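Local coordinates for Glyoxalase/Bleomycin resistance protein/dioxygenase domain (Frankia sp., PDB 2RK0) that belongs to the vicinal oxygen chelate superfamily and is probably a metal-dependent enzyme or a drug-binding protein of glyoxalase, dioxygenase or bleomycin-resistance type, at the interface of chains A and B. Numbering follows the deposited sequence. Chains: chain A/B, Glyoxalase/Bleomycin resistance protein/dioxygenase domain.

Contact 1: the interface of chains A and B. Residues chain A 5-10; chain B 75-77, 123.
A:His8 and B:Ser77 pair in an intermolecular antiparallel beta ladder. In this superfamily, histidines and a glutamate at places like A:His8, B:His75 and B:Glu123 commonly bind a metal ion. That role is inferred here; the structure alone does not show it. B:Ser77 O accepts two backbone N-H groups, A:Ser7 N at 2.6 Å and A:His8 N at 3.3 Å. Both come from the same face of its carbonyl plane, a classic beta bulge at A:Ser7-A:His8. B:Ser77 N gives a hydrogen bond to A:His8 O at 3.0 Å, nearly along the C=O axis. A:Ser10 N donates to B:His75 O and B:His75 N to A:Ser10 O. The A:His8 ring lies flat under B:Ser77 CB, which sits over its centre, 3.5 Å from the centroid. CG of A:His8 stands between the backbone N and the carbonyl carbon (chi1 66°), which brings the ring under that carbon. B:Ser77 OG, anti to its own backbone N, touches A:His8 CE1 at 3.4 Å. The A:His8 and B:His75 rings are steeply turned (76°) and come together at their rims, A:His8 NE2 3.3 Å from B:His75 CE1. One face of the B:His75 ring takes A:Ser10 CB over its centre. B:Glu123 OE2 lies above the opposite face, toward the rim. B:Glu123 OE1 is 4.2 Å from A:His8 NE2, not bonded. A:Val9 CG2 touches B:Leu76 CD1 at 4.0 Å on the sheet face opposite the histidines, the side chains crossing at an angle. The pairing of strand 8-12 of chain A with strand 75-80 of chain B brings A:His8 beside B:His75 and B:Glu123 (strand 121-127), so a metal site here would draw on both chains.

Contact 2: the interface of chains A and B. Residues chain A 9-12; chain B 72-75.
A:Ser10 and B:Asp74 meet through both backbone and side chain, where strand 8-12 of chain A runs antiparallel to the 72-75 segment of chain B. The patch extends the two-chain beta ladder of the deposited dimer, probably the biological one in this family. The backbone bonds come first. A:Ser10 O is gripped by two donors of chain B. B:Asp74 N reaches it at 2.8 Å, tilted 29° from the carbonyl plane, and B:His75 N comes from the same face of that plane. Two consecutive amides sharing one acceptor make a classic beta bulge at B:Asp74-B:His75. It coincides with the break between strands 72-73 and 75-80, where B:Asp74 has a non-strand backbone (psi -50°). Further along, A:Thr12 and B:Gly72 form a reciprocal pair. A:Thr12 N donates to B:Gly72 O at 2.8 Å, well tilted from the carbonyl plane. B:Gly72 N donates to A:Thr12 O at 3.2 Å, in the carbonyl plane and on a lone pair. The side-chain hydrogen bond runs from the A:Ser10 hydroxyl, OG, to the carboxylate oxygen OD2 of B:Asp74, at 2.9 Å. It meets the anti side of OD2, out of the carboxylate plane. B:Asp74 CG is anti to its backbone N (chi1 175°), which sends the carboxylate toward A:Ser10. The bond should limit rotation of both side chains. Looser contacts complete the patch. A:Thr12 and B:Asp74 side chains cross at about a right angle. The methyl B:Leu73 CD1 rests near A:Ser10 O and lies 4.2 Å from A:Val9 CG1, those side chains also crossing at about a right angle. A:Leu11 CD2 lies 3.6 Å from B:Gly72 O. The A:Thr12 hydroxyl, OG1, sits 3.4 Å from B:Asp74 CB.

Contact 1: the interface of chains A and B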
ATOM      1  N   GLY A   5       9.850   4.348  -6.102  1.00 27.04           N
ATOM      2  CA  GLY A   5       9.220   3.948  -4.858  1.00 24.88           C
ATOM      3  C   GLY A   5       7.797   4.437  -4.678  1.00 24.32           C
ATOM      4  O   GLY A   5       7.100   4.747  -5.652  1.00 22.03           O
ATOM      5  N   VAL A   6       7.366   4.501  -3.423  1.00 24.24           N
ATOM      6  CA  VAL A   6       6.019   4.941  -3.099  1.00 23.90           C
ATOM      7  C   VAL A   6       5.968   6.426  -2.766  1.00 23.64           C
ATOM      8  O   VAL A   6       6.657   6.893  -1.864  1.00 24.36           O
ATOM      9  CB  VAL A   6       5.436   4.152  -1.891  1.00 25.43           C
ATOM     10  CG1 VAL A   6       4.037   4.656  -1.562  1.00 22.96           C
ATOM     11  CG2 VAL A   6       5.396   2.661  -2.204  1.00 22.71           C
ATOM     12  N   SER A   7       5.149   7.169  -3.501  1.00 21.34           N
ATOM     13  CA  SER A   7       4.990   8.596  -3.252  1.00 22.80           C
ATOM     14  C   SER A   7       4.099   8.736  -2.014  1.00 22.61           C
ATOM     15  O   SER A   7       4.360   9.541  -1.115  1.00 23.77           O
ATOM     16  CB  SER A   7       4.331   9.261  -4.458  1.00 21.91           C
ATOM     17  OG  SER A   7       4.183  10.647  -4.231  1.00 28.98           O
ATOM     18  N   HIS A   8       3.040   7.939  -1.981  1.00 22.03           N
ATOM     19  CA  HIS A   8       2.129   7.933  -0.847  1.00 21.73           C
ATOM     20  C   HIS A   8       1.059   6.873  -0.997  1.00 20.30           C
ATOM     21  O   HIS A   8       0.794   6.373  -2.090  1.00 19.30           O
ATOM     22  CB  HIS A   8       1.467   9.298  -0.652  1.00 24.77           C
ATOM     23  CG  HIS A   8       0.540   9.693  -1.756  1.00 26.72           C
ATOM     24  ND1 HIS A   8       0.926  10.515  -2.795  1.00 29.41           N
ATOM     25  CD2 HIS A   8      -0.766   9.403  -1.970  1.00 27.20           C
ATOM     26  CE1 HIS A   8      -0.103  10.717  -3.598  1.00 28.69           C
ATOM     27  NE2 HIS A   8      -1.142  10.053  -3.119  1.00 29.21           N
ATOM     28  N   VAL A   9       0.448   6.522   0.122  1.00 19.05           N
ATOM     29  CA  VAL A   9      -0.602   5.523   0.107  1.00 19.60           C
ATOM     30  C   VAL A   9      -1.875   6.174   0.590  1.00 19.60           C
ATOM     31  O   VAL A   9      -1.901   6.794   1.650  1.00 19.30           O
ATOM     32  CB  VAL A   9      -0.277   4.346   1.035  1.00 18.63           C
ATOM     33  CG1 VAL A   9      -1.395   3.307   0.953  1.00 19.76           C
ATOM     34  CG2 VAL A   9       1.059   3.734   0.648  1.00 19.29           C
ATOM     35  N   SER A  10      -2.932   6.049  -0.195  1.00 18.79           N
ATOM     36  CA  SER A  10      -4.199   6.622   0.206  1.00 19.55           C
ATOM     37  C   SER A  10      -5.107   5.472   0.628  1.00 18.63           C
ATOM     38  O   SER A  10      -5.367   4.559  -0.156  1.00 19.82           O
ATOM     39  CB  SER A  10      -4.811   7.402  -0.957  1.00 20.18           C
ATOM     40  OG  SER A  10      -5.970   8.084  -0.523  1.00 21.94           O
TER
ATOM     41  N   HIS B  75      -6.098   4.393  -3.290  1.00 18.25           N
ATOM     42  CA  HIS B  75      -5.221   4.390  -4.458  1.00 17.55           C
ATOM     43  C   HIS B  75      -3.762   4.382  -4.024  1.00 17.46           C
ATOM     44  O   HIS B  75      -3.428   4.863  -2.939  1.00 15.03           O
ATOM     45  CB  HIS B  75      -5.535   5.552  -5.423  1.00 20.46           C
ATOM     46  CG  HIS B  75      -5.177   6.912  -4.909  1.00 22.88           C
ATOM     47  ND1 HIS B  75      -3.879   7.359  -4.827  1.00 25.47           N
ATOM     48  CD2 HIS B  75      -5.961   7.946  -4.518  1.00 21.55           C
ATOM     49  CE1 HIS B  75      -3.875   8.619  -4.412  1.00 24.00           C
ATOM     50  NE2 HIS B  75      -5.123   8.995  -4.220  1.00 24.32           N
ATOM     51  N   LEU B  76      -2.910   3.780  -4.854  1.00 15.02           N
ATOM     52  CA  LEU B  76      -1.483   3.690  -4.570  1.00 16.30           C
ATOM     53  C   LEU B  76      -0.700   4.628  -5.487  1.00 16.86           C
ATOM     54  O   LEU B  76      -0.843   4.577  -6.706  1.00 16.66           O
ATOM     55  CB  LEU B  76      -0.997   2.252  -4.761  1.00 15.57           C
ATOM     56  CG  LEU B  76       0.493   2.040  -4.513  1.00 12.57           C
ATOM     57  CD1 LEU B  76       0.846   2.454  -3.090  1.00 10.43           C
ATOM     58  CD2 LEU B  76       0.841   0.582  -4.754  1.00 13.81           C
ATOM     59  N   SER B  77       0.141   5.475  -4.903  1.00 15.60           N
ATOM     60  CA  SER B  77       0.889   6.425  -5.705  1.00 16.28           C
ATOM     61  C   SER B  77       2.391   6.178  -5.753  1.00 15.60           C
ATOM     62  O   SER B  77       3.066   6.191  -4.727  1.00 14.79           O
ATOM     63  CB  SER B  77       0.609   7.840  -5.196  1.00 17.88           C
ATOM     64  OG  SER B  77       1.146   8.805  -6.084  1.00 24.73           O
ATOM     65  N   GLU B 123      -1.357   5.615  -9.378  1.00 18.49           N
ATOM     66  CA  GLU B 123      -0.882   6.915  -9.830  1.00 19.70           C
ATOM     67  C   GLU B 123       0.641   6.924  -9.858  1.00 20.09           C
ATOM     68  O   GLU B 123       1.302   6.180  -9.127  1.00 17.59           O
ATOM     69  CB  GLU B 123      -1.349   8.047  -8.908  1.00 21.37           C
ATOM     70  CG  GLU B 123      -2.850   8.254  -8.815  1.00 27.82           C
ATOM     71  CD  GLU B 123      -3.210   9.466  -7.961  1.00 30.93           C
ATOM     72  OE1 GLU B 123      -2.376   9.883  -7.129  1.00 31.96           O
ATOM     73  OE2 GLU B 123      -4.330   9.992  -8.111  1.00 34.88           O
TER

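Contact 2: the interface of chains A and B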
ATOM      1  N   VAL A   9       0.448   6.522   0.122  1.00 19.05           N
ATOM      2  CA  VAL A   9      -0.602   5.523   0.107  1.00 19.60           C
ATOM      3  C   VAL A   9      -1.875   6.174   0.590  1.00 19.60           C
ATOM      4  O   VAL A   9      -1.901   6.794   1.650  1.00 19.30           O
ATOM      5  CB  VAL A   9      -0.277   4.346   1.035  1.00 18.63           C
ATOM      6  CG1 VAL A   9      -1.395   3.307   0.953  1.00 19.76           C
ATOM      7  CG2 VAL A   9       1.059   3.734   0.648  1.00 19.29           C
ATOM      8  N   SER A  10      -2.932   6.049  -0.195  1.00 18.79           N
ATOM      9  CA  SER A  10      -4.199   6.622   0.206  1.00 19.55           C
ATOM     10  C   SER A  10      -5.107   5.472   0.628  1.00 18.63           C
ATOM     11  O   SER A  10      -5.367   4.559  -0.156  1.00 19.82           O
ATOM     12  CB  SER A  10      -4.811   7.402  -0.957  1.00 20.18           C
ATOM     13  OG  SER A  10      -5.970   8.084  -0.523  1.00 21.94           O
ATOM     14  N   LEU A  11      -5.567   5.518   1.874  1.00 18.60           N
ATOM     15  CA  LEU A  11      -6.431   4.485   2.427  1.00 16.36           C
ATOM     16  C   LEU A  11      -7.862   4.967   2.590  1.00 17.79           C
ATOM     17  O   LEU A  11      -8.105   6.115   2.959  1.00 18.30           O
ATOM     18  CB  LEU A  11      -5.918   4.037   3.799  1.00 15.50           C
ATOM     19  CG  LEU A  11      -4.482   3.512   3.882  1.00 15.75           C
ATOM     20  CD1 LEU A  11      -4.202   3.069   5.312  1.00 15.23           C
ATOM     21  CD2 LEU A  11      -4.283   2.343   2.914  1.00 11.29           C
ATOM     22  N   THR A  12      -8.808   4.083   2.300  1.00 16.80           N
ATOM     23  CA  THR A  12     -10.215   4.400   2.461  1.00 17.40           C
ATOM     24  C   THR A  12     -10.611   3.960   3.867  1.00 16.70           C
ATOM     25  O   THR A  12     -10.373   2.810   4.256  1.00 16.77           O
ATOM     26  CB  THR A  12     -11.076   3.653   1.430  1.00 18.64           C
ATOM     27  OG1 THR A  12     -10.890   4.247   0.136  1.00 19.15           O
ATOM     28  CG2 THR A  12     -12.555   3.713   1.827  1.00 18.79           C
TER
ATOM     29  N   GLY B  72      -9.799  -0.014   2.825  1.00 18.44           N
ATOM     30  CA  GLY B  72      -8.579  -0.615   2.326  1.00 17.64           C
ATOM     31  C   GLY B  72      -7.872   0.411   1.467  1.00 17.25           C
ATOM     32  O   GLY B  72      -7.680   1.552   1.889  1.00 14.77           O
ATOM     33  N   LEU B  73      -7.499   0.019   0.256  1.00 16.49           N
ATOM     34  CA  LEU B  73      -6.818   0.933  -0.641  1.00 18.28           C
ATOM     35  C   LEU B  73      -7.773   1.882  -1.352  1.00 19.68           C
ATOM     36  O   LEU B  73      -8.808   1.463  -1.878  1.00 18.40           O
ATOM     37  CB  LEU B  73      -6.029   0.160  -1.704  1.00 17.62           C
ATOM     38  CG  LEU B  73      -5.171   1.023  -2.637  1.00 19.64           C
ATOM     39  CD1 LEU B  73      -3.997   1.614  -1.854  1.00 17.46           C
ATOM     40  CD2 LEU B  73      -4.638   0.172  -3.790  1.00 19.71           C
ATOM     41  N   ASP B  74      -7.417   3.164  -1.348  1.00 18.07           N
ATOM     42  CA  ASP B  74      -8.172   4.192  -2.048  1.00 18.31           C
ATOM     43  C   ASP B  74      -7.419   4.263  -3.381  1.00 18.43           C
ATOM     44  O   ASP B  74      -8.010   4.199  -4.455  1.00 18.84           O
ATOM     45  CB  ASP B  74      -8.089   5.518  -1.302  1.00 21.28           C
ATOM     46  CG  ASP B  74      -8.768   6.660  -2.056  1.00 24.92           C
ATOM     47  OD1 ASP B  74      -9.991   6.595  -2.286  1.00 26.75           O
ATOM     48  OD2 ASP B  74      -8.068   7.623  -2.413  1.00 28.83           O
ATOM     49  N   HIS B  75      -6.098   4.393  -3.290  1.00 18.25           N
ATOM     50  CA  HIS B  75      -5.221   4.390  -4.458  1.00 17.55           C
ATOM     51  C   HIS B  75      -3.762   4.382  -4.024  1.00 17.46           C
ATOM     52  O   HIS B  75      -3.428   4.863  -2.939  1.00 15.03           O
ATOM     53  CB  HIS B  75      -5.535   5.552  -5.423  1.00 20.46           C
ATOM     54  CG  HIS B  75      -5.177   6.912  -4.909  1.00 22.88           C
ATOM     55  ND1 HIS B  75      -3.879   7.359  -4.827  1.00 25.47           N
ATOM     56  CD2 HIS B  75      -5.961   7.946  -4.518  1.00 21.55           C
ATOM     57  CE1 HIS B  75      -3.875   8.619  -4.412  1.00 24.00           C
ATOM     58  NE2 HIS B  75      -5.123   8.995  -4.220  1.00 24.32           N
TER

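Contact 1 and contact 2 are overlapping stretches of one intermolecular beta ladder, with their C-alpha centres about 9 Å apart. They share A:Val9, A:Ser10 and B:His75. Strand 8-12 of chain A runs through both, pairing first with strand 75-80 of chain B and then with strand 72-73. Contact 1 holds the likely metal-binding side chains, while contact 2 extends the pairing past them. Fixing the shared residues in contact 2 may help to set the histidine geometry of contact 1. Two-fold symmetry repeats both contacts with the chains exchanged, which fits a dimer with two composite sites.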